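Local coordinates for protein CEP104 (Gallus gallus, PDB 5JO8) that is a centriolar protein thought to bind microtubules, probably by engaging tubulin through the helical TOG domain described here, at residues Gln116-His121 / Leu126-Cys131; Ser214-Phe219 / Leu236-Gly241; Gly138-Thr143 / Pro174-Gln179; Asp59-Val64 / Leu107-Met112; Met161-Glu166 / Lys202-Glu207. All blocks are in the same frame, centred on the assembly; numbering follows the deposited sequence.

Contact 1. Residues Gln116-His121 / Leu126-Cys131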
# COMPACT_ATOMS: atom_id res chain seq x y z
N GLN A 116 0.38 -11.25 -13.65
CA GLN A 116 0.19 -11.96 -14.91
C GLN A 116 0.83 -11.27 -16.10
O GLN A 116 1.60 -11.89 -16.83
CB GLN A 116 -1.30 -12.17 -15.19
CG GLN A 116 -1.99 -13.05 -14.17
CD GLN A 116 -3.44 -13.32 -14.54
OE1 GLN A 116 -3.73 -13.94 -15.55
NE2 GLN A 116 -4.35 -12.83 -13.72
N TYR A 117 0.52 -10.00 -16.28
CA TYR A 117 0.90 -9.26 -17.49
C TYR A 117 2.40 -9.01 -17.58
O TYR A 117 3.04 -9.34 -18.59
CB TYR A 117 0.13 -7.95 -17.51
CG TYR A 117 0.30 -7.06 -18.72
CD1 TYR A 117 -0.55 -7.19 -19.82
CD2 TYR A 117 1.24 -6.04 -18.74
CE1 TYR A 117 -0.43 -6.35 -20.92
CE2 TYR A 117 1.36 -5.19 -19.82
CZ TYR A 117 0.53 -5.36 -20.91
OH TYR A 117 0.66 -4.49 -21.96
N VAL A 118 2.98 -8.40 -16.56
CA VAL A 118 4.43 -8.21 -16.54
C VAL A 118 5.22 -9.50 -16.77
O VAL A 118 6.08 -9.53 -17.66
CB VAL A 118 4.89 -7.43 -15.29
CG1 VAL A 118 6.41 -7.39 -15.23
CG2 VAL A 118 4.33 -6.03 -15.32
N PRO A 119 4.92 -10.59 -16.04
CA PRO A 119 5.66 -11.83 -16.31
C PRO A 119 5.38 -12.43 -17.69
O PRO A 119 6.32 -12.94 -18.32
CB PRO A 119 5.15 -12.80 -15.24
CG PRO A 119 4.60 -11.96 -14.18
CD PRO A 119 4.08 -10.72 -14.83
N LYS A 120 4.13 -12.38 -18.14
CA LYS A 120 3.76 -12.92 -19.45
C LYS A 120 4.61 -12.28 -20.56
O LYS A 120 5.10 -12.97 -21.46
CB LYS A 120 2.27 -12.67 -19.75
CG LYS A 120 1.81 -13.09 -21.16
CD LYS A 120 0.32 -12.80 -21.34
CE LYS A 120 -0.14 -12.97 -22.79
NZ LYS A 120 -1.58 -12.58 -22.97
N HIS A 121 4.80 -10.97 -20.46
CA HIS A 121 5.46 -10.19 -21.51
C HIS A 121 6.92 -9.87 -21.21
O HIS A 121 7.57 -9.16 -21.97
CB HIS A 121 4.67 -8.91 -21.78
CG HIS A 121 3.29 -9.16 -22.29
ND1 HIS A 121 3.05 -9.69 -23.55
CD2 HIS A 121 2.07 -8.98 -21.72
CE1 HIS A 121 1.74 -9.82 -23.72
NE2 HIS A 121 1.13 -9.40 -22.63
N LEU A 126 11.36 -3.36 -13.22
CA LEU A 126 11.15 -1.92 -13.20
C LEU A 126 9.66 -1.61 -13.38
O LEU A 126 9.13 -0.70 -12.74
CB LEU A 126 12.01 -1.22 -14.29
CG LEU A 126 12.06 0.30 -14.44
CD1 LEU A 126 13.20 0.66 -15.38
CD2 LEU A 126 10.78 0.93 -14.97
N GLU A 127 9.00 -2.35 -14.26
CA GLU A 127 7.58 -2.12 -14.49
C GLU A 127 6.77 -2.53 -13.28
O GLU A 127 5.84 -1.82 -12.89
CB GLU A 127 7.10 -2.84 -15.74
CG GLU A 127 7.80 -2.33 -17.00
CD GLU A 127 7.57 -0.85 -17.23
OE1 GLU A 127 6.45 -0.36 -16.95
OE2 GLU A 127 8.50 -0.15 -17.69
N THR A 128 7.13 -3.65 -12.66
CA THR A 128 6.46 -4.08 -11.43
C THR A 128 6.59 -2.99 -10.37
O THR A 128 5.62 -2.67 -9.67
CB THR A 128 7.11 -5.35 -10.88
OG1 THR A 128 7.25 -6.30 -11.94
CG2 THR A 128 6.25 -5.95 -9.76
N SER A 129 7.79 -2.45 -10.25
CA SER A 129 8.07 -1.38 -9.29
C SER A 129 7.18 -0.17 -9.54
O SER A 129 6.59 0.38 -8.61
CB SER A 129 9.54 -0.97 -9.36
OG SER A 129 9.77 0.16 -8.54
N HIS A 130 7.08 0.24 -10.80
CA HIS A 130 6.20 1.34 -11.18
C HIS A 130 4.76 1.06 -10.73
O HIS A 130 4.10 1.95 -10.17
CB HIS A 130 6.25 1.54 -12.70
CG HIS A 130 5.28 2.56 -13.20
ND1 HIS A 130 5.59 3.90 -13.28
CD2 HIS A 130 4.00 2.44 -13.65
CE1 HIS A 130 4.55 4.56 -13.77
NE2 HIS A 130 3.57 3.69 -13.99
N CYS A 131 4.27 -0.16 -10.95
CA CYS A 131 2.89 -0.49 -10.56
C CYS A 131 2.67 -0.30 -9.07
O CYS A 131 1.64 0.25 -8.66
CB CYS A 131 2.54 -1.94 -10.91
SG CYS A 131 2.51 -2.27 -12.69
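The first torsions of Val118 and Thr128 set this contact. CG1 of Val118 lies opposite the backbone N (chi1 174°), while OG1 of Thr128 stands beside its own backbone N with chi1 at -48°. The two branches meet at 3.6 Å, Val118 CG1 to Thr128 OG1, where a methyl and a hydroxyl lean against each other at an oblique angle. The second methyl of Val118 turns to the preceding residue: its CG2 comes within 4.2 Å of Glu127 CB, so the valine sits astride two successive residues of the facing helix. Only the root of Glu127 takes part. Bends at chi1 and chi2 carry the carboxylate away to a salt bridge with Arg85, which probably keeps the charge clear of this buried patch. Within the segment 116-121 the helix is kinked at Pro119, whose N makes no bond to the preceding turn, and Val118 lies immediately ahead of that kink. Val118 and Thr128 join the last turns of helix 100-121 to the opening turns of helix 125-142; these consecutive helices pack as a tight helical hairpin closed by a short connection, consistent with the HEAT-like build of a TOG domain. Helix 77-94 closes one flank, with Leu84 against Val118 and Leu80 against His121, while Tyr117 reaches Leu68 of helix 54-69.

Contact 2. Residues Ser214-Phe219 / Leu236-Gly241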
# COMPACT_ATOMS: atom_id res chain seq x y z
N SER A 214 16.45 -1.38 12.52
CA SER A 214 16.55 0.07 12.50
C SER A 214 15.27 0.76 12.03
O SER A 214 14.78 1.68 12.68
CB SER A 214 17.73 0.50 11.62
OG SER A 214 18.92 -0.16 12.01
N ASN A 215 14.74 0.33 10.88
CA ASN A 215 13.57 1.02 10.32
C ASN A 215 12.28 0.71 11.07
O ASN A 215 11.42 1.58 11.21
CB ASN A 215 13.46 0.96 8.78
CG ASN A 215 13.13 -0.43 8.23
OD1 ASN A 215 12.58 -1.29 8.92
ND2 ASN A 215 13.42 -0.64 6.94
N VAL A 216 12.19 -0.49 11.63
CA VAL A 216 11.05 -0.84 12.49
C VAL A 216 11.08 -0.05 13.80
O VAL A 216 10.06 0.50 14.22
CB VAL A 216 11.00 -2.34 12.74
CG1 VAL A 216 9.97 -2.66 13.84
CG2 VAL A 216 10.67 -3.08 11.45
N MET A 217 12.25 0.02 14.43
CA MET A 217 12.36 0.78 15.67
C MET A 217 12.11 2.28 15.46
O MET A 217 11.49 2.93 16.29
CB MET A 217 13.71 0.55 16.35
CG MET A 217 13.81 -0.77 17.10
SD MET A 217 12.50 -1.04 18.30
CE MET A 217 13.06 0.02 19.62
N LYS A 218 12.60 2.83 14.35
CA LYS A 218 12.32 4.22 14.06
C LYS A 218 10.81 4.44 13.94
O LYS A 218 10.24 5.35 14.54
CB LYS A 218 13.04 4.68 12.79
CG LYS A 218 12.58 6.04 12.32
CD LYS A 218 13.28 6.47 11.05
CE LYS A 218 14.67 7.00 11.32
NZ LYS A 218 15.71 5.94 11.45
N PHE A 219 10.16 3.58 13.16
CA PHE A 219 8.71 3.67 12.99
C PHE A 219 7.95 3.51 14.30
O PHE A 219 7.12 4.35 14.66
CB PHE A 219 8.23 2.62 11.97
CG PHE A 219 6.73 2.52 11.89
CD1 PHE A 219 6.00 3.45 11.17
CD2 PHE A 219 6.05 1.51 12.56
CE1 PHE A 219 4.61 3.37 11.11
CE2 PHE A 219 4.66 1.42 12.50
CZ PHE A 219 3.95 2.35 11.77
N LEU A 236 3.81 -0.60 20.90
CA LEU A 236 4.42 -1.38 21.98
C LEU A 236 4.53 -2.86 21.62
O LEU A 236 5.56 -3.48 21.86
CB LEU A 236 3.60 -1.23 23.26
CG LEU A 236 3.62 0.14 23.91
CD1 LEU A 236 2.52 0.18 24.96
CD2 LEU A 236 4.98 0.39 24.54
N ARG A 237 3.46 -3.43 21.07
CA ARG A 237 3.48 -4.83 20.66
C ARG A 237 4.59 -5.11 19.65
O ARG A 237 5.25 -6.15 19.71
CB ARG A 237 2.14 -5.25 20.07
CG ARG A 237 1.00 -5.23 21.07
CD ARG A 237 -0.09 -6.23 20.70
NE ARG A 237 -0.66 -5.98 19.37
CZ ARG A 237 -1.74 -5.24 19.14
NH1 ARG A 237 -2.37 -4.65 20.15
NH2 ARG A 237 -2.19 -5.09 17.90
N ILE A 238 4.80 -4.17 18.73
CA ILE A 238 5.84 -4.32 17.73
C ILE A 238 7.20 -4.36 18.41
O ILE A 238 8.03 -5.23 18.12
CB ILE A 238 5.74 -3.19 16.69
CG1 ILE A 238 4.54 -3.41 15.76
CG2 ILE A 238 7.02 -3.07 15.87
CD1 ILE A 238 4.16 -2.18 14.96
N ILE A 239 7.41 -3.43 19.33
CA ILE A 239 8.68 -3.36 20.05
C ILE A 239 8.92 -4.61 20.90
O ILE A 239 10.02 -5.16 20.90
CB ILE A 239 8.79 -2.06 20.85
CG1 ILE A 239 8.84 -0.87 19.89
CG2 ILE A 239 10.04 -2.08 21.74
CD1 ILE A 239 8.59 0.45 20.54
N PHE A 240 7.89 -5.05 21.62
CA PHE A 240 8.02 -6.25 22.45
C PHE A 240 8.36 -7.46 21.58
O PHE A 240 9.17 -8.30 21.96
CB PHE A 240 6.73 -6.52 23.23
CG PHE A 240 6.53 -5.62 24.41
CD1 PHE A 240 7.58 -5.31 25.26
CD2 PHE A 240 5.28 -5.08 24.68
CE1 PHE A 240 7.38 -4.48 26.36
CE2 PHE A 240 5.08 -4.25 25.78
CZ PHE A 240 6.13 -3.95 26.61
N GLY A 241 7.73 -7.55 20.42
CA GLY A 241 8.02 -8.61 19.48
C GLY A 241 9.49 -8.62 19.08
O GLY A 241 10.15 -9.66 19.08
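The ring of Phe219 is met by Ile238 at its edge. Ile238 CD1 lies near the ring plane and 4.4 Å from Phe219 CE2, and Ile238 is the sole residue of 236-241 to touch the ring. Arg193, Val194 and Val197 of helix 187-204, with Val178 from a loop, gather round the same phenyl group and hold it in the core. The other branch of Ile238 makes the shorter approach: its CG2 meets Val216 CG1 at 3.6 Å, and the two side chains pass obliquely. Both branches therefore work at once, because CG1 of Ile238 stands beside the backbone N (chi1 -74°) and leads CD1 to the phenyl ring, whereas CG2 lies beside the carbonyl carbon and faces the valine. One residue further on, Met217 bends at chi2 and chi3, which carries its sulfur in to Ile239, SD to CG1 4.0 Å, with the chains at about a right angle. Every touching side chain is buried, and the interface is held by apolar packing alone. Ile250 of helix 247-253 touches both Met217 and Ile239, and Leu270 of helix 265-276 backs Ile239. The axes of the two segments approach to 10.1 Å with N-to-C directions 149° apart. Such near-antiparallel pairing of consecutive helices, here 213-223 and 229-245, is the hairpin packing of an alpha-solenoid, as expected for the HEAT-like architecture of a TOG domain.

Contact 3. Residues Gly138-Thr143 / Pro174-Gln179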
# COMPACT_ATOMS: atom_id res chain seq x y z
N GLY A 138 -2.15 5.41 -2.68
CA GLY A 138 -3.59 5.47 -2.71
C GLY A 138 -4.25 4.35 -1.93
O GLY A 138 -5.28 4.55 -1.27
N LEU A 139 -3.68 3.15 -2.00
CA LEU A 139 -4.23 2.01 -1.26
C LEU A 139 -4.12 2.29 0.23
O LEU A 139 -5.06 2.03 1.00
CB LEU A 139 -3.48 0.73 -1.61
CG LEU A 139 -3.75 0.21 -3.02
CD1 LEU A 139 -2.70 -0.81 -3.39
CD2 LEU A 139 -5.15 -0.40 -3.10
N LEU A 140 -2.98 2.84 0.63
CA LEU A 140 -2.79 3.19 2.04
C LEU A 140 -3.80 4.23 2.51
O LEU A 140 -4.29 4.16 3.63
CB LEU A 140 -1.35 3.63 2.32
CG LEU A 140 -0.44 2.43 2.52
CD1 LEU A 140 1.02 2.85 2.47
CD2 LEU A 140 -0.74 1.74 3.86
N SER A 141 -4.09 5.20 1.66
CA SER A 141 -5.09 6.21 1.99
C SER A 141 -6.44 5.59 2.31
O SER A 141 -7.12 6.04 3.23
CB SER A 141 -5.25 7.23 0.85
OG SER A 141 -4.16 8.12 0.82
N ARG A 142 -6.83 4.56 1.58
CA ARG A 142 -8.13 3.92 1.77
C ARG A 142 -8.18 3.16 3.10
O ARG A 142 -9.26 2.91 3.62
CB ARG A 142 -8.49 2.97 0.62
CG ARG A 142 -8.47 3.61 -0.77
CD ARG A 142 -9.22 4.94 -0.85
NE ARG A 142 -10.61 4.85 -0.38
CZ ARG A 142 -11.63 4.42 -1.09
NH1 ARG A 142 -11.46 4.00 -2.34
NH2 ARG A 142 -12.85 4.38 -0.56
N THR A 143 -7.02 2.79 3.64
CA THR A 143 -7.01 2.15 4.96
C THR A 143 -7.36 3.14 6.07
O THR A 143 -7.50 2.75 7.23
CB THR A 143 -5.65 1.47 5.29
OG1 THR A 143 -4.66 2.47 5.57
CG2 THR A 143 -5.20 0.55 4.15
N PRO A 174 7.35 -2.98 2.57
CA PRO A 174 7.73 -2.73 3.97
C PRO A 174 8.34 -1.35 4.22
O PRO A 174 8.05 -0.72 5.24
CB PRO A 174 8.77 -3.83 4.23
CG PRO A 174 8.30 -4.95 3.38
CD PRO A 174 7.87 -4.28 2.10
N VAL A 175 9.17 -0.89 3.29
CA VAL A 175 9.80 0.41 3.42
C VAL A 175 8.77 1.53 3.43
O VAL A 175 8.86 2.46 4.24
CB VAL A 175 10.86 0.61 2.33
CG1 VAL A 175 11.50 1.98 2.47
CG2 VAL A 175 11.90 -0.49 2.42
N HIS A 176 7.77 1.44 2.56
CA HIS A 176 6.70 2.42 2.54
C HIS A 176 5.95 2.41 3.88
O HIS A 176 5.60 3.46 4.41
CB HIS A 176 5.72 2.10 1.41
CG HIS A 176 5.03 3.30 0.85
ND1 HIS A 176 4.09 4.02 1.55
CD2 HIS A 176 5.14 3.90 -0.36
CE1 HIS A 176 3.65 5.01 0.81
NE2 HIS A 176 4.27 4.97 -0.36
N LEU A 177 5.69 1.21 4.40
CA LEU A 177 4.92 1.06 5.64
C LEU A 177 5.60 1.63 6.90
O LEU A 177 4.90 2.03 7.83
CB LEU A 177 4.57 -0.40 5.87
CG LEU A 177 3.54 -1.02 4.94
CD1 LEU A 177 3.41 -2.47 5.26
CD2 LEU A 177 2.17 -0.33 5.00
N VAL A 178 6.93 1.66 6.92
CA VAL A 178 7.67 2.17 8.09
C VAL A 178 8.05 3.64 8.03
O VAL A 178 8.82 4.13 8.85
CB VAL A 178 8.88 1.28 8.46
CG1 VAL A 178 8.43 -0.14 8.74
CG2 VAL A 178 9.95 1.34 7.38
N GLN A 179 7.51 4.36 7.05
CA GLN A 179 7.78 5.79 6.98
C GLN A 179 7.09 6.50 8.14
O GLN A 179 6.15 5.98 8.72
CB GLN A 179 7.36 6.36 5.62
CG GLN A 179 8.21 5.82 4.46
CD GLN A 179 9.71 5.86 4.77
OE1 GLN A 179 10.30 6.94 4.83
NE2 GLN A 179 10.31 4.69 4.98
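The short helix 173-177, inserted between the longer helices 148-163 and 187-204 of this all-helical array, lays His176 and Leu177 against Leu140 near the end of helix 125-142. Leu140 carries its side of the contact alone, with one methyl for each partner. Its CD1 lies 3.4 Å from His176 ND1 and 3.8 Å from His176 CE1, reaching the imidazole obliquely as the two side chains slide past each other in opposite directions. The other methyl, CD2, meets Leu177 CD2 at 3.7 Å, and these leucines cross at a slant. His176 can offer that side of its ring because its CG is roughly anti to the backbone N (chi1 -150°), and Leu136 and Pro137 of helix 125-142 also touch it. Two side-chain hydrogen bonds steady the neighbouring turns. Thr143 OG1 donates to Leu140 O at 2.6 Å, lying in the carbonyl plane on a lone pair, which ties the threonine side chain back to the last turn. On the other segment Gln179 NE2 reaches Val175 O at 2.8 Å, with the amide hydrogen on a fairly straight path (161°) and the donor tilted from the carbonyl plane. Arg193 NH1 donates to both Leu177 O and Gln179 O, fixing the exit of the short helix to helix 187-204. The interface itself thus rests on van der Waals contact alone: a branched aliphatic chain packs against a leucine and a partly exposed imidazole, while hydrogen bonds hold the turns that present them.

Contact 4. Residues Asp59-Val64 / Leu107-Met112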
# COMPACT_ATOMS: atom_id res chain seq x y z
N ASP A 59 -17.25 -0.77 -15.86
CA ASP A 59 -17.14 -1.33 -17.20
C ASP A 59 -15.81 -0.94 -17.86
O ASP A 59 -15.17 -1.77 -18.49
CB ASP A 59 -18.30 -0.88 -18.09
CG ASP A 59 -19.58 -1.63 -17.78
OD1 ASP A 59 -19.54 -2.57 -16.95
OD2 ASP A 59 -20.62 -1.30 -18.38
N ALA A 60 -15.40 0.32 -17.69
CA ALA A 60 -14.15 0.76 -18.31
C ALA A 60 -12.95 -0.00 -17.76
O ALA A 60 -12.07 -0.42 -18.52
CB ALA A 60 -13.96 2.27 -18.14
N LEU A 61 -12.90 -0.17 -16.44
CA LEU A 61 -11.79 -0.90 -15.83
C LEU A 61 -11.77 -2.38 -16.23
O LEU A 61 -10.70 -2.96 -16.45
CB LEU A 61 -11.85 -0.76 -14.31
CG LEU A 61 -11.74 0.70 -13.85
CD1 LEU A 61 -12.16 0.81 -12.39
CD2 LEU A 61 -10.33 1.27 -14.06
N LEU A 62 -12.95 -3.00 -16.31
CA LEU A 62 -13.04 -4.37 -16.78
C LEU A 62 -12.66 -4.49 -18.25
O LEU A 62 -12.12 -5.51 -18.67
CB LEU A 62 -14.44 -4.93 -16.50
CG LEU A 62 -14.75 -5.02 -15.00
CD1 LEU A 62 -16.15 -5.56 -14.75
CD2 LEU A 62 -13.69 -5.86 -14.28
N ALA A 63 -12.94 -3.46 -19.03
CA ALA A 63 -12.53 -3.46 -20.44
C ALA A 63 -11.02 -3.36 -20.58
O ALA A 63 -10.43 -3.96 -21.48
CB ALA A 63 -13.21 -2.33 -21.22
N VAL A 64 -10.40 -2.58 -19.69
CA VAL A 64 -8.95 -2.47 -19.68
C VAL A 64 -8.35 -3.81 -19.30
O VAL A 64 -7.38 -4.25 -19.92
CB VAL A 64 -8.48 -1.35 -18.73
CG1 VAL A 64 -6.96 -1.38 -18.55
CG2 VAL A 64 -8.93 -0.01 -19.26
N LEU A 107 -8.66 -3.14 -8.24
CA LEU A 107 -7.77 -4.10 -7.60
C LEU A 107 -7.56 -5.33 -8.48
O LEU A 107 -6.45 -5.85 -8.54
CB LEU A 107 -8.34 -4.55 -6.25
CG LEU A 107 -8.56 -3.48 -5.20
CD1 LEU A 107 -9.02 -4.13 -3.89
CD2 LEU A 107 -7.31 -2.66 -4.96
N LYS A 108 -8.62 -5.79 -9.13
CA LYS A 108 -8.54 -6.93 -10.03
C LYS A 108 -7.54 -6.61 -11.15
O LYS A 108 -6.70 -7.43 -11.50
CB LYS A 108 -9.91 -7.23 -10.63
CG LYS A 108 -9.94 -8.35 -11.65
CD LYS A 108 -11.32 -8.42 -12.29
CE LYS A 108 -11.35 -9.32 -13.52
NZ LYS A 108 -11.27 -10.78 -13.18
N LEU A 109 -7.65 -5.40 -11.68
CA LEU A 109 -6.79 -4.98 -12.78
C LEU A 109 -5.35 -4.86 -12.30
O LEU A 109 -4.44 -5.36 -12.96
CB LEU A 109 -7.29 -3.64 -13.32
CG LEU A 109 -6.46 -2.95 -14.39
CD1 LEU A 109 -6.15 -3.90 -15.55
CD2 LEU A 109 -7.22 -1.71 -14.87
N LEU A 110 -5.15 -4.22 -11.15
CA LEU A 110 -3.81 -4.05 -10.60
C LEU A 110 -3.12 -5.38 -10.32
O LEU A 110 -1.97 -5.60 -10.71
CB LEU A 110 -3.86 -3.22 -9.32
CG LEU A 110 -2.54 -3.02 -8.59
CD1 LEU A 110 -1.55 -2.36 -9.56
CD2 LEU A 110 -2.76 -2.13 -7.38
N LYS A 111 -3.85 -6.30 -9.68
CA LYS A 111 -3.28 -7.61 -9.39
C LYS A 111 -2.92 -8.37 -10.67
O LYS A 111 -1.87 -9.02 -10.75
CB LYS A 111 -4.25 -8.43 -8.53
CG LYS A 111 -3.70 -9.79 -8.16
CD LYS A 111 -4.61 -10.57 -7.21
CE LYS A 111 -4.02 -11.95 -6.99
NZ LYS A 111 -4.94 -12.82 -6.20
N MET A 112 -3.79 -8.29 -11.67
CA MET A 112 -3.52 -8.92 -12.96
C MET A 112 -2.27 -8.34 -13.62
O MET A 112 -1.46 -9.08 -14.20
CB MET A 112 -4.73 -8.76 -13.88
CG MET A 112 -4.56 -9.35 -15.28
SD MET A 112 -3.64 -8.36 -16.47
CE MET A 112 -4.78 -7.01 -16.76
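Leu61 opens the contact from helix 54-69, and both its carbonyl oxygen and a methyl come near Leu109: Leu61 O lies 4.0 Å from Leu109 CD2, while the two CD2 methyls stand 4.4 Å apart. Leu62 follows on the flank. Its CA-CB bond leads away from the other helix, yet CD2 turns back to Lys108 CD at 4.0 Å, and the leucine lies at about a right angle across the lysine. The lysine chain is extended as far as CE and bends only at chi4 (73°), which turns NZ aside. Val64, one turn after Leu61, gives the tightest packing of the three, with CG1 at 3.7 Å from Leu109 CD2 and 4.0 Å from Leu109 CD1. The valine therefore nests against the fork of the leucine, which itself extends toward the facing helix with CG opposite the backbone N (chi1 174°). The segments run almost parallel, 17° apart, with axes 9.5 Å at closest approach. Helix 77-94, between them in the chain, borders both through Ala94, Ala87 and Val91; such side-by-side stacking of helices 54-69 and 100-121 is consistent with an alpha-solenoid. Chemically this is a graded interface: a buried aliphatic cluster of Leu61, Val64 and Leu109 inside, and at its outer margin the methylenes of Lys108 packed on Leu62, while its ammonium group has Tyr65 as a cation-pi partner.

Contact 5. Residues Met161-Glu166 / Lys202-Glu207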
# COMPACT_ATOMS: atom_id res chain seq x y z
N MET A 161 -0.43 -8.07 -1.59
CA MET A 161 0.49 -7.54 -2.59
C MET A 161 1.94 -7.62 -2.11
O MET A 161 2.83 -7.92 -2.89
CB MET A 161 0.12 -6.11 -2.98
CG MET A 161 1.06 -5.51 -4.03
SD MET A 161 0.43 -3.97 -4.72
CE MET A 161 0.41 -2.89 -3.29
N ALA A 162 2.17 -7.37 -0.82
CA ALA A 162 3.51 -7.43 -0.25
C ALA A 162 4.15 -8.82 -0.38
O ALA A 162 5.38 -8.95 -0.48
CB ALA A 162 3.48 -7.01 1.23
N LEU A 163 3.31 -9.85 -0.41
CA LEU A 163 3.79 -11.22 -0.40
C LEU A 163 3.77 -11.93 -1.76
O LEU A 163 4.26 -13.06 -1.90
CB LEU A 163 3.05 -12.01 0.70
CG LEU A 163 3.38 -11.37 2.06
CD1 LEU A 163 2.28 -11.48 3.09
CD2 LEU A 163 4.68 -11.95 2.60
N TRP A 164 3.23 -11.27 -2.79
CA TRP A 164 3.26 -11.84 -4.14
C TRP A 164 4.70 -12.06 -4.56
O TRP A 164 5.56 -11.23 -4.30
CB TRP A 164 2.56 -10.97 -5.17
CG TRP A 164 1.10 -10.85 -4.97
CD1 TRP A 164 0.27 -11.75 -4.35
CD2 TRP A 164 0.28 -9.76 -5.37
NE1 TRP A 164 -1.02 -11.27 -4.34
CE2 TRP A 164 -1.04 -10.04 -4.97
CE3 TRP A 164 0.54 -8.55 -6.05
CZ2 TRP A 164 -2.09 -9.17 -5.20
CZ3 TRP A 164 -0.51 -7.69 -6.27
CH2 TRP A 164 -1.82 -8.00 -5.85
N SER A 165 4.94 -13.20 -5.21
CA SER A 165 6.29 -13.55 -5.64
C SER A 165 6.93 -12.48 -6.54
O SER A 165 8.15 -12.31 -6.52
CB SER A 165 6.32 -14.92 -6.32
OG SER A 165 5.57 -14.90 -7.51
N GLU A 166 6.12 -11.77 -7.31
CA GLU A 166 6.64 -10.69 -8.16
C GLU A 166 7.03 -9.44 -7.37
O GLU A 166 7.86 -8.65 -7.82
CB GLU A 166 5.62 -10.29 -9.23
CG GLU A 166 5.43 -11.31 -10.35
CD GLU A 166 6.67 -11.46 -11.24
OE1 GLU A 166 7.13 -10.45 -11.81
OE2 GLU A 166 7.17 -12.60 -11.37
N LYS A 202 5.58 -9.85 11.45
CA LYS A 202 5.47 -11.21 11.96
C LYS A 202 5.67 -12.23 10.85
O LYS A 202 6.44 -13.18 11.00
CB LYS A 202 4.10 -11.45 12.58
CG LYS A 202 3.85 -10.76 13.90
CD LYS A 202 2.49 -11.19 14.42
CE LYS A 202 2.04 -10.32 15.57
NZ LYS A 202 0.68 -10.70 16.03
N GLU A 203 4.98 -12.01 9.74
CA GLU A 203 4.98 -12.94 8.61
C GLU A 203 6.30 -12.95 7.84
O GLU A 203 6.75 -14.01 7.39
CB GLU A 203 3.84 -12.59 7.67
CG GLU A 203 3.52 -13.67 6.66
CD GLU A 203 2.17 -13.45 6.01
OE1 GLU A 203 1.39 -12.61 6.50
OE2 GLU A 203 1.90 -14.13 4.99
N MET A 204 6.93 -11.79 7.68
CA MET A 204 8.06 -11.67 6.76
C MET A 204 9.42 -11.64 7.46
O MET A 204 10.43 -12.00 6.86
CB MET A 204 7.91 -10.42 5.90
CG MET A 204 6.56 -10.32 5.20
SD MET A 204 6.45 -8.86 4.14
CE MET A 204 7.49 -9.37 2.78
N GLY A 205 9.45 -11.19 8.71
CA GLY A 205 10.69 -11.06 9.45
C GLY A 205 11.57 -9.95 8.92
O GLY A 205 11.11 -9.08 8.17
N THR A 206 12.85 -9.98 9.29
CA THR A 206 13.76 -8.88 8.97
C THR A 206 14.95 -9.27 8.09
O THR A 206 15.91 -8.50 7.95
CB THR A 206 14.29 -8.22 10.25
OG1 THR A 206 14.81 -9.22 11.13
CG2 THR A 206 13.16 -7.48 10.95
N GLU A 207 14.89 -10.45 7.48
CA GLU A 207 15.94 -10.89 6.57
C GLU A 207 15.44 -10.85 5.13
O GLU A 207 14.57 -11.63 4.74
CB GLU A 207 16.40 -12.32 6.93
CG GLU A 207 16.32 -12.66 8.42
CD GLU A 207 17.29 -11.85 9.27
OE1 GLU A 207 17.02 -11.67 10.48
OE2 GLU A 207 18.34 -11.41 8.74
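Leu163, Met204 and Glu203 account for most of the buried surface, and the leucine stands between the other two. Its two methyls divide the work. CD2 of Leu163 meets Met204 along much of its length, at 3.6 Å from Met204 CG with SD and CE only slightly further off, because the methionine is bent at chi3 (74°) and wraps its terminal methyl round the leucine branch. The same Met204 CE also reaches Ala162 O at 3.9 Å. CD1 of Leu163 lies instead against the carboxylate of Glu203, 3.3 Å from its OE2, with the extended acid chain crossing the leucine obliquely at the exposed margin. This apposition of methyl and carboxylate is one of van der Waals contact. Leu200 of helix 187-204 also touches Ala162 and Leu163, and Lys168 from the intervening loop touches Leu163 and Met204. Just after the contact, Gly205 leaves the helix with positive phi (70°). The Leu163 contacts bring the last turns of helices 148-163 and 187-204 side by side, a packing of helix ends that fits the layered, HEAT-like stacking of a TOG domain.

The five contacts are spread along an elongated row of helices, with contact 3 nearest the middle, about 4 Å from the chain centre. Contacts 1 and 2 lie on opposite sides of that centre, their own centres about 32 Å apart; contacts 2 and 4 are similarly opposed, about 36 Å apart. Contacts 1 and 4 share helix 100-121, where Tyr117 N and Met112 O, 3.0 Å apart, probably form a hydrogen bond. Leu139 links contact 3 to contact 4 through Leu107 and to contact 5 through Met161. Contact 5 also touches contact 1 through Glu166 and contact 4 through Trp164. Phe219 of contact 2 packs on Leu177, Val178 and Gln179 of contact 3, continuing this series C-terminally.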